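Local atomic coordinates of ATP-citrate lyase beta-subunit (Chlorobium limicola, PDB entry 6HXJ), a protein that probably serves as a subunit of ATP-citrate lyase, which uses ATP and coenzyme A to split citrate into acetyl-CoA and oxaloacetate. Residues Glu6-Lys11 / Trp221-Val226; Glu104-Ile109 / Asp130-Val135; Ile229-Pro232 / Ala236-Gln239; Gln238-Ile243 / Gly249-Val254; Trp298-Leu303 / Lys329-Gly334. All coordinates share one frame; numbering follows the deposited sequence.

In the fold
The five contacts fall into two groups along one chain. Interactions 1 and 2 belong to the N-terminal half, where interaction 2 falls in the chain between the two segments of interaction 1; their centres lie about 25 Å apart. Interactions 3, 4 and 5 then follow in series. Helix 235-246 serves both interaction 3 and interaction 4, with centres about 10 Å apart. Interaction 4 meets interaction 5 where I243 packs on A299 and A302, centres about 13 Å apart, so interactions 3 to 5 form one continuous packed unit in the citrate-binding part, separate from the ATP-grasp half. The centres of interactions 2 and 5 lie about 51 Å apart. Segments 221-226 and 229-232 adjoin along the linker.

Interaction 1 of 5, residues Glu6-Lys11 / Trp221-Val226; sequences EGPAMK and WDFKPV
P8, in the first turns of helix 6-15, faces F223 in an irregular loop, their CA atoms forming the nearest CA pair at 6.9 Å. The proline ring meets the aromatic side chain at two points: P8 CB lies 4.0 Å from F223 CD2, and P8 CG touches F223 CB. The approach to the phenyl ring is oblique, an apolar contact. F223 sets CG between its backbone N and carbonyl carbon (chi1 61°), which turns the ring along the loop until CZ rests over one face of the W221 indole, toward its rim.

The loop leaves strand 200-210 and leads on to helix 235-246, while the helix directly follows strand 3-4, an outermost strand of the antiparallel sheet in this chain. The contact brings the loop after strand 200-210 back to the N-terminal helix, in the half of the chain that carries the ATP-grasp fold. F223 also packs on V210 and I4, from these two neighbouring strands.

Beside this apolar patch, K11 reaches across at about a right angle to D222. K11 NZ donates to D222 OD1 at 2.9 Å in a salt bridge, arriving on the syn side of the carboxylate and 19° out of its plane. D222 is the centre of an inverse gamma turn, closed by a weak hydrogen bond from F223 N to W221 O.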
# COMPACT_ATOMS: atom_id res chain seq x y z
N GLU A 6 -8.67 -54.06 -40.64
CA GLU A 6 -7.61 -54.92 -41.16
C GLU A 6 -6.27 -54.21 -41.18
O GLU A 6 -5.32 -54.74 -40.62
CB GLU A 6 -7.94 -55.42 -42.56
CG GLU A 6 -9.06 -56.42 -42.62
CD GLU A 6 -9.38 -56.87 -44.03
OE1 GLU A 6 -8.45 -57.35 -44.72
OE2 GLU A 6 -10.56 -56.78 -44.44
N GLY A 7 -6.21 -53.01 -41.77
CA GLY A 7 -4.99 -52.23 -41.86
C GLY A 7 -4.30 -52.05 -40.52
O GLY A 7 -3.21 -52.57 -40.30
N PRO A 8 -4.99 -51.36 -39.59
CA PRO A 8 -4.46 -51.15 -38.23
C PRO A 8 -3.92 -52.41 -37.57
O PRO A 8 -2.82 -52.40 -37.04
CB PRO A 8 -5.69 -50.64 -37.48
CG PRO A 8 -6.48 -49.95 -38.49
CD PRO A 8 -6.29 -50.68 -39.76
N ALA A 9 -4.72 -53.48 -37.61
CA ALA A 9 -4.34 -54.76 -37.05
C ALA A 9 -3.00 -55.18 -37.63
O ALA A 9 -2.06 -55.45 -36.87
CB ALA A 9 -5.40 -55.79 -37.38
N MET A 10 -2.87 -55.15 -38.96
CA MET A 10 -1.64 -55.50 -39.66
C MET A 10 -0.48 -54.64 -39.21
O MET A 10 0.61 -55.16 -38.98
CB MET A 10 -1.83 -55.43 -41.16
CG MET A 10 -2.80 -56.45 -41.64
SD MET A 10 -2.66 -56.93 -43.36
CE MET A 10 -4.40 -57.27 -43.69
N LYS A 11 -0.71 -53.34 -39.01
CA LYS A 11 0.32 -52.43 -38.53
C LYS A 11 0.91 -52.92 -37.21
O LYS A 11 2.13 -52.91 -37.05
CB LYS A 11 -0.24 -51.00 -38.42
CG LYS A 11 0.68 -50.04 -37.69
CD LYS A 11 0.35 -48.59 -37.98
CE LYS A 11 0.65 -47.71 -36.78
NZ LYS A 11 0.99 -46.32 -37.18
N TRP A 221 -1.62 -45.46 -31.62
CA TRP A 221 -2.96 -45.86 -32.02
C TRP A 221 -3.65 -44.79 -32.85
O TRP A 221 -4.63 -44.18 -32.41
CB TRP A 221 -3.81 -46.25 -30.80
CG TRP A 221 -3.57 -47.63 -30.25
CD1 TRP A 221 -2.54 -48.48 -30.55
CD2 TRP A 221 -4.37 -48.30 -29.27
NE1 TRP A 221 -2.67 -49.65 -29.84
CE2 TRP A 221 -3.77 -49.56 -29.03
CE3 TRP A 221 -5.54 -47.97 -28.57
CZ2 TRP A 221 -4.31 -50.48 -28.12
CZ3 TRP A 221 -6.06 -48.88 -27.67
CH2 TRP A 221 -5.46 -50.12 -27.45
N ASP A 222 -3.15 -44.58 -34.06
CA ASP A 222 -3.73 -43.63 -35.01
C ASP A 222 -4.87 -44.32 -35.78
O ASP A 222 -4.77 -44.53 -36.99
CB ASP A 222 -2.66 -42.99 -35.93
CG ASP A 222 -1.71 -43.92 -36.69
OD1 ASP A 222 -1.47 -45.06 -36.23
OD2 ASP A 222 -1.20 -43.49 -37.76
N PHE A 223 -5.93 -44.72 -35.06
CA PHE A 223 -7.13 -45.38 -35.59
C PHE A 223 -8.31 -45.24 -34.61
O PHE A 223 -8.10 -45.01 -33.41
CB PHE A 223 -6.89 -46.88 -35.90
CG PHE A 223 -6.48 -47.74 -34.73
CD1 PHE A 223 -7.43 -48.24 -33.84
CD2 PHE A 223 -5.15 -48.06 -34.51
CE1 PHE A 223 -7.05 -49.00 -32.73
CE2 PHE A 223 -4.77 -48.85 -33.42
CZ PHE A 223 -5.72 -49.32 -32.55
N LYS A 224 -9.53 -45.44 -35.11
CA LYS A 224 -10.77 -45.40 -34.34
C LYS A 224 -11.43 -46.79 -34.43
O LYS A 224 -11.20 -47.51 -35.40
CB LYS A 224 -11.72 -44.32 -34.88
CG LYS A 224 -11.48 -42.92 -34.28
CD LYS A 224 -12.14 -41.81 -35.10
CE LYS A 224 -11.41 -40.49 -34.96
NZ LYS A 224 -11.92 -39.46 -35.90
N PRO A 225 -12.25 -47.20 -33.44
CA PRO A 225 -12.83 -48.54 -33.53
C PRO A 225 -14.03 -48.64 -34.45
O PRO A 225 -14.72 -47.65 -34.66
CB PRO A 225 -13.20 -48.86 -32.08
CG PRO A 225 -12.75 -47.66 -31.24
CD PRO A 225 -12.63 -46.53 -32.19
N VAL A 226 -14.26 -49.85 -34.99
CA VAL A 226 -15.35 -50.19 -35.91
C VAL A 226 -16.66 -50.12 -35.14
O VAL A 226 -16.68 -50.42 -33.95
CB VAL A 226 -15.14 -51.60 -36.52
CG1 VAL A 226 -16.38 -52.11 -37.26
CG2 VAL A 226 -13.92 -51.64 -37.44

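Interaction 2 of 5, residues Glu104-Ile109 / Asp130-Val135; sequences EFYVSI and DNWDSV
Y106 meets W132 where Y106 CE2 comes obliquely to W132 CH2, 3.8 Å away. The phenol and the six-membered ring of the indole have centroids 5.8 Å apart and planes inclined at 56°, an oblique aromatic pair. Besides CH2, the indole offers CZ3, which lies 4.1 Å from Y106 CE2, and the phenol oxygen Y106 OH is 4.1 Å from W132 CH2.

Y106 swings CG opposite its backbone N (chi1 174°), carrying the ring off the strand toward the loop. Its hydroxyl is then tied back to the same strand, since S108 OG donates to Y106 OH at 3.0 Å. On the loop, V135 CG2 sits against one indole face, toward the rim, and S134 OG donates to N131 O at 2.7 Å from above the carbonyl plane, spanning the turn that carries W132. A leucine in place of Y106 would probably leave the indole end without its aromatic partner and S108 without the phenol oxygen that takes its hydrogen bond.

Farther out, S134 OG is also hydrogen-bonded to S121 OG, and W132 packs on L119, so the loop lies against strand 115-121 of the ATP-grasp domain. Strand 104-112 runs antiparallel between that strand and strand 184-195, where Y106 touches E188 and N190, while V107 and I109 pack on helix 163-181.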
# COMPACT_ATOMS: atom_id res chain seq x y z
N GLU A 104 -2.56 -73.85 -44.75
CA GLU A 104 -3.28 -72.87 -43.92
C GLU A 104 -3.41 -73.36 -42.48
O GLU A 104 -3.65 -74.55 -42.25
CB GLU A 104 -4.67 -72.60 -44.50
CG GLU A 104 -4.66 -72.11 -45.94
CD GLU A 104 -5.99 -71.79 -46.60
OE1 GLU A 104 -7.01 -72.44 -46.26
OE2 GLU A 104 -6.00 -70.92 -47.50
N PHE A 105 -3.25 -72.44 -41.51
CA PHE A 105 -3.33 -72.76 -40.09
C PHE A 105 -4.23 -71.75 -39.37
O PHE A 105 -4.51 -70.65 -39.88
CB PHE A 105 -1.93 -72.74 -39.45
CG PHE A 105 -0.80 -73.45 -40.15
CD1 PHE A 105 -0.93 -74.78 -40.55
CD2 PHE A 105 0.42 -72.82 -40.34
CE1 PHE A 105 0.11 -75.44 -41.21
CE2 PHE A 105 1.48 -73.49 -40.97
CZ PHE A 105 1.32 -74.79 -41.40
N TYR A 106 -4.66 -72.12 -38.16
CA TYR A 106 -5.46 -71.24 -37.33
C TYR A 106 -4.71 -70.91 -36.04
O TYR A 106 -4.11 -71.80 -35.43
CB TYR A 106 -6.82 -71.88 -37.04
CG TYR A 106 -7.69 -71.12 -36.06
CD1 TYR A 106 -8.35 -69.96 -36.44
CD2 TYR A 106 -7.90 -71.60 -34.77
CE1 TYR A 106 -9.16 -69.26 -35.54
CE2 TYR A 106 -8.70 -70.90 -33.85
CZ TYR A 106 -9.33 -69.73 -34.25
OH TYR A 106 -10.15 -69.05 -33.37
N VAL A 107 -4.68 -69.62 -35.70
CA VAL A 107 -4.10 -69.06 -34.48
C VAL A 107 -5.07 -68.03 -33.95
O VAL A 107 -5.56 -67.20 -34.71
CB VAL A 107 -2.69 -68.40 -34.62
CG1 VAL A 107 -2.27 -67.76 -33.30
CG2 VAL A 107 -1.63 -69.36 -35.12
N SER A 108 -5.33 -68.06 -32.66
CA SER A 108 -6.14 -67.07 -31.99
C SER A 108 -5.75 -67.04 -30.54
O SER A 108 -5.48 -68.08 -29.94
CB SER A 108 -7.64 -67.35 -32.12
OG SER A 108 -8.04 -68.46 -31.33
N ILE A 109 -5.72 -65.83 -29.99
CA ILE A 109 -5.45 -65.55 -28.58
C ILE A 109 -6.63 -64.72 -28.04
O ILE A 109 -6.89 -63.63 -28.55
CB ILE A 109 -4.02 -64.97 -28.35
CG1 ILE A 109 -3.78 -64.67 -26.88
CG2 ILE A 109 -3.69 -63.76 -29.22
CD1 ILE A 109 -2.39 -65.00 -26.40
N ASP A 130 -15.60 -77.94 -38.79
CA ASP A 130 -15.73 -79.38 -38.50
C ASP A 130 -14.51 -79.88 -37.73
O ASP A 130 -14.66 -80.72 -36.83
CB ASP A 130 -15.97 -80.21 -39.79
CG ASP A 130 -16.50 -81.62 -39.55
OD1 ASP A 130 -17.64 -81.76 -39.05
OD2 ASP A 130 -15.79 -82.58 -39.93
N ASN A 131 -13.32 -79.32 -38.06
CA ASN A 131 -12.02 -79.62 -37.46
C ASN A 131 -11.77 -78.81 -36.18
O ASN A 131 -10.77 -78.10 -36.05
CB ASN A 131 -10.89 -79.42 -38.48
CG ASN A 131 -10.90 -80.40 -39.61
OD1 ASN A 131 -10.98 -81.62 -39.42
ND2 ASN A 131 -10.85 -79.89 -40.83
N TRP A 132 -12.70 -78.93 -35.23
CA TRP A 132 -12.54 -78.27 -33.95
C TRP A 132 -11.89 -79.20 -32.90
O TRP A 132 -11.51 -78.74 -31.83
CB TRP A 132 -13.83 -77.62 -33.45
CG TRP A 132 -13.56 -76.50 -32.49
CD1 TRP A 132 -13.69 -76.55 -31.13
CD2 TRP A 132 -12.96 -75.22 -32.79
NE1 TRP A 132 -13.26 -75.36 -30.57
CE2 TRP A 132 -12.81 -74.53 -31.57
CE3 TRP A 132 -12.57 -74.59 -33.98
CZ2 TRP A 132 -12.30 -73.23 -31.50
CZ3 TRP A 132 -12.05 -73.30 -33.91
CH2 TRP A 132 -11.92 -72.64 -32.69
N ASP A 133 -11.68 -80.50 -33.23
CA ASP A 133 -10.99 -81.44 -32.34
C ASP A 133 -9.49 -81.29 -32.55
O ASP A 133 -8.69 -81.63 -31.67
CB ASP A 133 -11.43 -82.90 -32.64
CG ASP A 133 -12.44 -83.54 -31.70
OD1 ASP A 133 -13.18 -82.80 -31.01
OD2 ASP A 133 -12.53 -84.79 -31.68
N SER A 134 -9.12 -80.77 -33.74
CA SER A 134 -7.74 -80.53 -34.15
C SER A 134 -7.11 -79.41 -33.34
O SER A 134 -5.88 -79.33 -33.27
CB SER A 134 -7.67 -80.24 -35.64
OG SER A 134 -8.25 -79.01 -36.02
N VAL A 135 -7.95 -78.55 -32.75
CA VAL A 135 -7.57 -77.38 -31.95
C VAL A 135 -6.99 -77.76 -30.59
O VAL A 135 -7.64 -78.44 -29.77
CB VAL A 135 -8.72 -76.34 -31.83
CG1 VAL A 135 -8.35 -75.21 -30.89
CG2 VAL A 135 -9.11 -75.78 -33.19

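Interaction 3 of 5, residues Ile229-Pro232 / Ala236-Gln239; sequences IGRP and AEQQ
R231 and E237 form a salt bridge between the linker and the first turns of helix 235-246. R231 NH2 donates to E237 OE2 at 3.2 Å with an N-H...O angle of 150°; the acceptor uses its syn lone pair and lies near the guanidinium edge, tilted 21° from the plane. The two flat groups are turned 72° against each other, so the pairing is not coplanar; one hydrogen bond is made. R231 reaches the carboxylate through a bend at chi2.

Each partner has a second tie, and both lead to one residue. E237 OE2 also accepts from the backbone N of E255, at the end of strand 250-255, while R231 NH1 makes a weak bond to E255 O. Linker and strand 250-255 are thus laced to the first helix of the flavodoxin-like citrate-binding region. A methionine at R231 would probably leave the largely buried carboxylate of E237 without its countercharge and E255 O without this weak donor. Alongside, R231 packs on V254 and E237 on F253.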
# COMPACT_ATOMS: atom_id res chain seq x y z
N ILE A 229 -23.12 -51.78 -34.20
CA ILE A 229 -24.03 -52.30 -35.22
C ILE A 229 -23.26 -52.33 -36.57
O ILE A 229 -22.51 -51.40 -36.87
CB ILE A 229 -25.38 -51.50 -35.26
CG1 ILE A 229 -26.33 -51.97 -36.41
CG2 ILE A 229 -25.17 -49.97 -35.29
CD1 ILE A 229 -27.30 -53.09 -36.08
N GLY A 230 -23.44 -53.41 -37.34
CA GLY A 230 -22.80 -53.62 -38.64
C GLY A 230 -22.70 -52.43 -39.59
O GLY A 230 -21.72 -52.32 -40.34
N ARG A 231 -23.70 -51.54 -39.57
CA ARG A 231 -23.76 -50.32 -40.37
C ARG A 231 -23.16 -49.11 -39.61
O ARG A 231 -23.46 -48.93 -38.42
CB ARG A 231 -25.23 -50.01 -40.77
CG ARG A 231 -26.26 -50.09 -39.63
CD ARG A 231 -26.65 -48.72 -39.09
NE ARG A 231 -27.52 -48.83 -37.92
CZ ARG A 231 -28.09 -47.80 -37.30
NH1 ARG A 231 -28.86 -47.99 -36.24
NH2 ARG A 231 -27.88 -46.56 -37.73
N PRO A 232 -22.37 -48.22 -40.27
CA PRO A 232 -21.86 -47.03 -39.56
C PRO A 232 -22.94 -45.98 -39.32
O PRO A 232 -23.97 -45.94 -40.00
CB PRO A 232 -20.72 -46.52 -40.46
CG PRO A 232 -20.56 -47.56 -41.55
CD PRO A 232 -21.88 -48.25 -41.66
N ALA A 236 -27.30 -37.76 -36.61
CA ALA A 236 -27.77 -37.57 -35.24
C ALA A 236 -26.84 -38.33 -34.33
O ALA A 236 -26.28 -37.75 -33.42
CB ALA A 236 -29.18 -38.12 -35.10
N GLU A 237 -26.62 -39.61 -34.64
CA GLU A 237 -25.76 -40.52 -33.91
C GLU A 237 -24.39 -39.94 -33.68
O GLU A 237 -24.03 -39.69 -32.52
CB GLU A 237 -25.67 -41.86 -34.63
CG GLU A 237 -26.92 -42.71 -34.38
CD GLU A 237 -27.12 -43.95 -35.24
OE1 GLU A 237 -26.14 -44.70 -35.46
OE2 GLU A 237 -28.28 -44.21 -35.63
N GLN A 238 -23.65 -39.66 -34.76
CA GLN A 238 -22.32 -39.07 -34.66
C GLN A 238 -22.35 -37.76 -33.89
O GLN A 238 -21.41 -37.46 -33.13
CB GLN A 238 -21.70 -38.88 -36.05
CG GLN A 238 -21.52 -40.20 -36.81
CD GLN A 238 -20.15 -40.55 -37.37
OE1 GLN A 238 -19.34 -41.18 -36.69
NE2 GLN A 238 -19.90 -40.25 -38.65
N GLN A 239 -23.44 -37.01 -34.02
CA GLN A 239 -23.55 -35.77 -33.26
C GLN A 239 -23.59 -36.02 -31.75
O GLN A 239 -22.91 -35.32 -30.99
CB GLN A 239 -24.73 -34.93 -33.75
CG GLN A 239 -24.47 -34.26 -35.10
CD GLN A 239 -23.82 -32.87 -35.03
OE1 GLN A 239 -23.33 -32.42 -33.98
NE2 GLN A 239 -23.79 -32.17 -36.16

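Interaction 4 of 5, residues Gln238-Ile243 / Gly249-Val254; sequences QQIMEI and GSVKFV
Helix 235-246 followed by strand 250-255 opens the alpha/beta domain that binds citrate in this family, and I240 is the residue through which the helix lies upon the strand. The short axes run almost antiparallel, at 169°, and come within 7.3 Å. The branched I240 side chain spans the strand from V251 to F253: its CG2 meets the peptide atoms V251 O, at 3.6 Å, and F253 N, while its CG1 rests 3.7 Å from F253 CB. With CG1 opposite its carbonyl carbon (chi1 -57°), I240 sends CG2 down to the strand backbone and leaves CG1 to lie alongside the base of the phenylalanine, whose ring leads on away from the helix.

One turn later I243 adds a second point, I243 CG2 touching V251 CG2 at 3.7 Å. V251 CG2 also lies 4.1 Å from I240 CG2 and so touches both isoleucines. Helix 297-309 packs on the same residues: I240 on T306, I243 on A299 and A302, and F253 on L303. K252 points away from the helix, its side chain about 10 Å from the bound citrate.

Between 238-243 and 249-254 there is no hydrogen bond; just beyond, D244 OD2 accepts weak bonds from V251 N and S250 OG. Strand backbone groups pair with strand 287-292, S250 with S292 and K252 with E290, so the contact between these segments rests on aliphatic fit.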
# COMPACT_ATOMS: atom_id res chain seq x y z
N GLN A 238 -23.65 -39.66 -34.76
CA GLN A 238 -22.32 -39.07 -34.66
C GLN A 238 -22.35 -37.76 -33.89
O GLN A 238 -21.41 -37.46 -33.13
CB GLN A 238 -21.70 -38.88 -36.05
CG GLN A 238 -21.52 -40.20 -36.81
CD GLN A 238 -20.15 -40.55 -37.37
OE1 GLN A 238 -19.34 -41.18 -36.69
NE2 GLN A 238 -19.90 -40.25 -38.65
N GLN A 239 -23.44 -37.01 -34.02
CA GLN A 239 -23.55 -35.77 -33.26
C GLN A 239 -23.59 -36.02 -31.75
O GLN A 239 -22.91 -35.32 -30.99
CB GLN A 239 -24.73 -34.93 -33.75
CG GLN A 239 -24.47 -34.26 -35.10
CD GLN A 239 -23.82 -32.87 -35.03
OE1 GLN A 239 -23.33 -32.42 -33.98
NE2 GLN A 239 -23.79 -32.17 -36.16
N ILE A 240 -24.33 -37.06 -31.33
CA ILE A 240 -24.46 -37.47 -29.93
C ILE A 240 -23.13 -38.02 -29.38
O ILE A 240 -22.82 -37.73 -28.22
CB ILE A 240 -25.66 -38.45 -29.72
CG1 ILE A 240 -27.01 -37.83 -30.20
CG2 ILE A 240 -25.79 -38.97 -28.27
CD1 ILE A 240 -27.60 -36.53 -29.43
N MET A 241 -22.34 -38.78 -30.20
CA MET A 241 -21.03 -39.35 -29.84
C MET A 241 -19.99 -38.23 -29.63
O MET A 241 -19.09 -38.36 -28.80
CB MET A 241 -20.50 -40.31 -30.92
CG MET A 241 -21.31 -41.54 -31.12
SD MET A 241 -20.46 -42.67 -32.27
CE MET A 241 -19.02 -43.30 -31.20
N GLU A 242 -20.10 -37.14 -30.41
CA GLU A 242 -19.24 -35.97 -30.34
C GLU A 242 -19.50 -35.27 -29.00
O GLU A 242 -18.57 -34.93 -28.25
CB GLU A 242 -19.55 -35.05 -31.56
CG GLU A 242 -18.92 -33.66 -31.54
CD GLU A 242 -19.75 -32.51 -32.11
OE1 GLU A 242 -19.69 -31.40 -31.52
OE2 GLU A 242 -20.45 -32.71 -33.13
N ILE A 243 -20.81 -35.08 -28.70
CA ILE A 243 -21.28 -34.46 -27.47
C ILE A 243 -20.74 -35.23 -26.25
O ILE A 243 -20.21 -34.60 -25.34
CB ILE A 243 -22.83 -34.27 -27.44
CG1 ILE A 243 -23.25 -33.18 -28.44
CG2 ILE A 243 -23.30 -33.87 -26.03
CD1 ILE A 243 -24.65 -33.26 -28.91
N GLY A 249 -19.94 -36.49 -18.31
CA GLY A 249 -21.04 -37.46 -18.24
C GLY A 249 -21.10 -38.35 -19.47
O GLY A 249 -20.12 -38.47 -20.23
N SER A 250 -22.26 -38.96 -19.71
CA SER A 250 -22.45 -39.85 -20.86
C SER A 250 -23.81 -39.66 -21.54
O SER A 250 -24.85 -39.59 -20.88
CB SER A 250 -22.24 -41.31 -20.44
OG SER A 250 -22.54 -42.23 -21.47
N VAL A 251 -23.78 -39.55 -22.88
CA VAL A 251 -24.96 -39.46 -23.76
C VAL A 251 -24.78 -40.42 -24.94
O VAL A 251 -23.78 -40.36 -25.65
CB VAL A 251 -25.43 -38.04 -24.18
CG1 VAL A 251 -26.08 -37.29 -23.03
CG2 VAL A 251 -24.31 -37.24 -24.83
N LYS A 252 -25.72 -41.36 -25.10
CA LYS A 252 -25.68 -42.39 -26.14
C LYS A 252 -27.00 -42.38 -26.91
O LYS A 252 -28.07 -42.26 -26.31
CB LYS A 252 -25.41 -43.78 -25.51
CG LYS A 252 -24.16 -43.86 -24.64
CD LYS A 252 -23.56 -45.25 -24.63
CE LYS A 252 -22.13 -45.24 -24.15
NZ LYS A 252 -21.41 -46.49 -24.55
N PHE A 253 -26.92 -42.47 -28.23
CA PHE A 253 -28.13 -42.52 -29.04
C PHE A 253 -27.95 -43.50 -30.20
O PHE A 253 -26.93 -43.44 -30.90
CB PHE A 253 -28.57 -41.12 -29.53
CG PHE A 253 -29.73 -41.13 -30.51
CD1 PHE A 253 -31.04 -41.21 -30.06
CD2 PHE A 253 -29.50 -41.03 -31.88
CE1 PHE A 253 -32.11 -41.20 -30.97
CE2 PHE A 253 -30.56 -41.04 -32.78
CZ PHE A 253 -31.86 -41.12 -32.32
N VAL A 254 -28.91 -44.41 -30.36
CA VAL A 254 -28.95 -45.40 -31.44
C VAL A 254 -30.35 -45.37 -32.06
O VAL A 254 -31.35 -45.48 -31.35
CB VAL A 254 -28.55 -46.83 -30.99
CG1 VAL A 254 -28.46 -47.76 -32.19
CG2 VAL A 254 -27.25 -46.85 -30.21

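Interaction 5 of 5, residues Trp298-Leu303 / Lys329-Gly334; sequences WAVEAL and KATFSG
Two helices of the flavodoxin-like domain (parallel strand order 2-1-3-4-5) pack here: helix 297-309, which leads from strand 287-292 to strand 315-318, and helix 328-344, which continues from strand 315-318 to strand 352-356. Their short axes approach to 7.8 Å and cross at -41°, and the nearest CA atoms, those of E301 and G334, are 4.3 Å apart. G334 presents bare backbone toward V300 and E301, which lets the helices come this near.

V300 reaches across to T331. Its CG1, opposite the backbone N (chi1 179°), points at T331 O, 3.4 Å away, while CG2 meets T331 CG2 at 3.9 Å. T331 turns its methyl to the valine and its hydroxyl elsewhere, OG1 being hydrogen-bonded to D327 O; its side chain lies about 7 Å from the bound citrate. Within helix 328-344, A330 O accepts from both G334 N and S333 OG, the latter at 2.8 Å.

Helix 235-246 packs on another side of helix 297-309, where I243 meets W298, A299 and A302. Along E301, both CB and CG graze the G334 carbonyl, and E301 CA makes a CA-H...O contact to G334 O at 3.1 Å, with 126° at the hydrogen.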
# COMPACT_ATOMS: atom_id res chain seq x y z
N TRP A 298 -27.33 -28.99 -21.36
CA TRP A 298 -27.33 -28.80 -22.82
C TRP A 298 -27.19 -30.13 -23.59
O TRP A 298 -27.88 -30.31 -24.59
CB TRP A 298 -26.27 -27.79 -23.22
CG TRP A 298 -24.87 -28.18 -22.89
CD1 TRP A 298 -24.17 -27.87 -21.76
CD2 TRP A 298 -23.98 -28.92 -23.73
NE1 TRP A 298 -22.89 -28.35 -21.85
CE2 TRP A 298 -22.74 -29.00 -23.06
CE3 TRP A 298 -24.10 -29.52 -25.00
CZ2 TRP A 298 -21.63 -29.65 -23.61
CZ3 TRP A 298 -23.00 -30.15 -25.55
CH2 TRP A 298 -21.78 -30.22 -24.86
N ALA A 299 -26.33 -31.05 -23.12
CA ALA A 299 -26.14 -32.35 -23.76
C ALA A 299 -27.44 -33.19 -23.69
O ALA A 299 -27.78 -33.91 -24.63
CB ALA A 299 -24.99 -33.08 -23.08
N VAL A 300 -28.14 -33.07 -22.55
CA VAL A 300 -29.40 -33.74 -22.29
C VAL A 300 -30.45 -33.12 -23.21
O VAL A 300 -31.24 -33.85 -23.79
CB VAL A 300 -29.82 -33.67 -20.80
CG1 VAL A 300 -31.15 -34.36 -20.56
CG2 VAL A 300 -28.76 -34.27 -19.90
N GLU A 301 -30.44 -31.77 -23.37
CA GLU A 301 -31.34 -31.02 -24.25
C GLU A 301 -31.09 -31.45 -25.70
O GLU A 301 -32.05 -31.67 -26.45
CB GLU A 301 -31.11 -29.50 -24.06
CG GLU A 301 -32.11 -28.60 -24.77
CD GLU A 301 -31.96 -27.12 -24.47
OE1 GLU A 301 -32.69 -26.32 -25.10
OE2 GLU A 301 -31.16 -26.76 -23.57
N ALA A 302 -29.80 -31.63 -26.07
CA ALA A 302 -29.37 -32.07 -27.39
C ALA A 302 -29.97 -33.46 -27.68
O ALA A 302 -30.54 -33.67 -28.77
CB ALA A 302 -27.85 -32.13 -27.43
N LEU A 303 -29.91 -34.36 -26.66
CA LEU A 303 -30.44 -35.73 -26.73
C LEU A 303 -31.96 -35.75 -26.86
O LEU A 303 -32.48 -36.46 -27.72
CB LEU A 303 -29.97 -36.57 -25.53
CG LEU A 303 -30.15 -38.12 -25.62
CD1 LEU A 303 -29.72 -38.69 -26.99
CD2 LEU A 303 -29.37 -38.81 -24.55
N LYS A 329 -33.28 -32.23 -11.23
CA LYS A 329 -33.74 -30.87 -11.61
C LYS A 329 -32.92 -30.31 -12.80
O LYS A 329 -33.52 -29.83 -13.77
CB LYS A 329 -33.73 -29.93 -10.38
CG LYS A 329 -34.08 -28.49 -10.69
CD LYS A 329 -33.96 -27.59 -9.47
CE LYS A 329 -33.85 -26.14 -9.92
NZ LYS A 329 -35.03 -25.67 -10.71
N ALA A 330 -31.59 -30.45 -12.78
CA ALA A 330 -30.72 -29.99 -13.87
C ALA A 330 -31.01 -30.75 -15.16
O ALA A 330 -31.29 -30.14 -16.17
CB ALA A 330 -29.26 -30.18 -13.49
N THR A 331 -30.98 -32.07 -15.10
CA THR A 331 -31.23 -32.92 -16.27
C THR A 331 -32.65 -32.77 -16.79
O THR A 331 -32.82 -32.80 -18.01
CB THR A 331 -30.86 -34.38 -16.04
OG1 THR A 331 -31.41 -34.84 -14.82
CG2 THR A 331 -29.35 -34.63 -16.10
N PHE A 332 -33.65 -32.59 -15.91
CA PHE A 332 -35.02 -32.38 -16.32
C PHE A 332 -35.19 -31.01 -16.91
O PHE A 332 -36.03 -30.89 -17.78
CB PHE A 332 -36.05 -32.64 -15.20
CG PHE A 332 -36.56 -34.06 -15.18
CD1 PHE A 332 -35.81 -35.10 -15.73
CD2 PHE A 332 -37.80 -34.36 -14.62
CE1 PHE A 332 -36.30 -36.41 -15.74
CE2 PHE A 332 -38.28 -35.67 -14.61
CZ PHE A 332 -37.52 -36.69 -15.16
N SER A 333 -34.37 -30.00 -16.53
CA SER A 333 -34.46 -28.69 -17.18
C SER A 333 -33.99 -28.76 -18.65
O SER A 333 -34.60 -28.13 -19.52
CB SER A 333 -33.71 -27.62 -16.38
OG SER A 333 -32.32 -27.55 -16.70
N GLY A 334 -32.96 -29.57 -18.90
CA GLY A 334 -32.43 -29.81 -20.24
C GLY A 334 -33.45 -30.53 -21.09
O GLY A 334 -33.61 -30.20 -22.25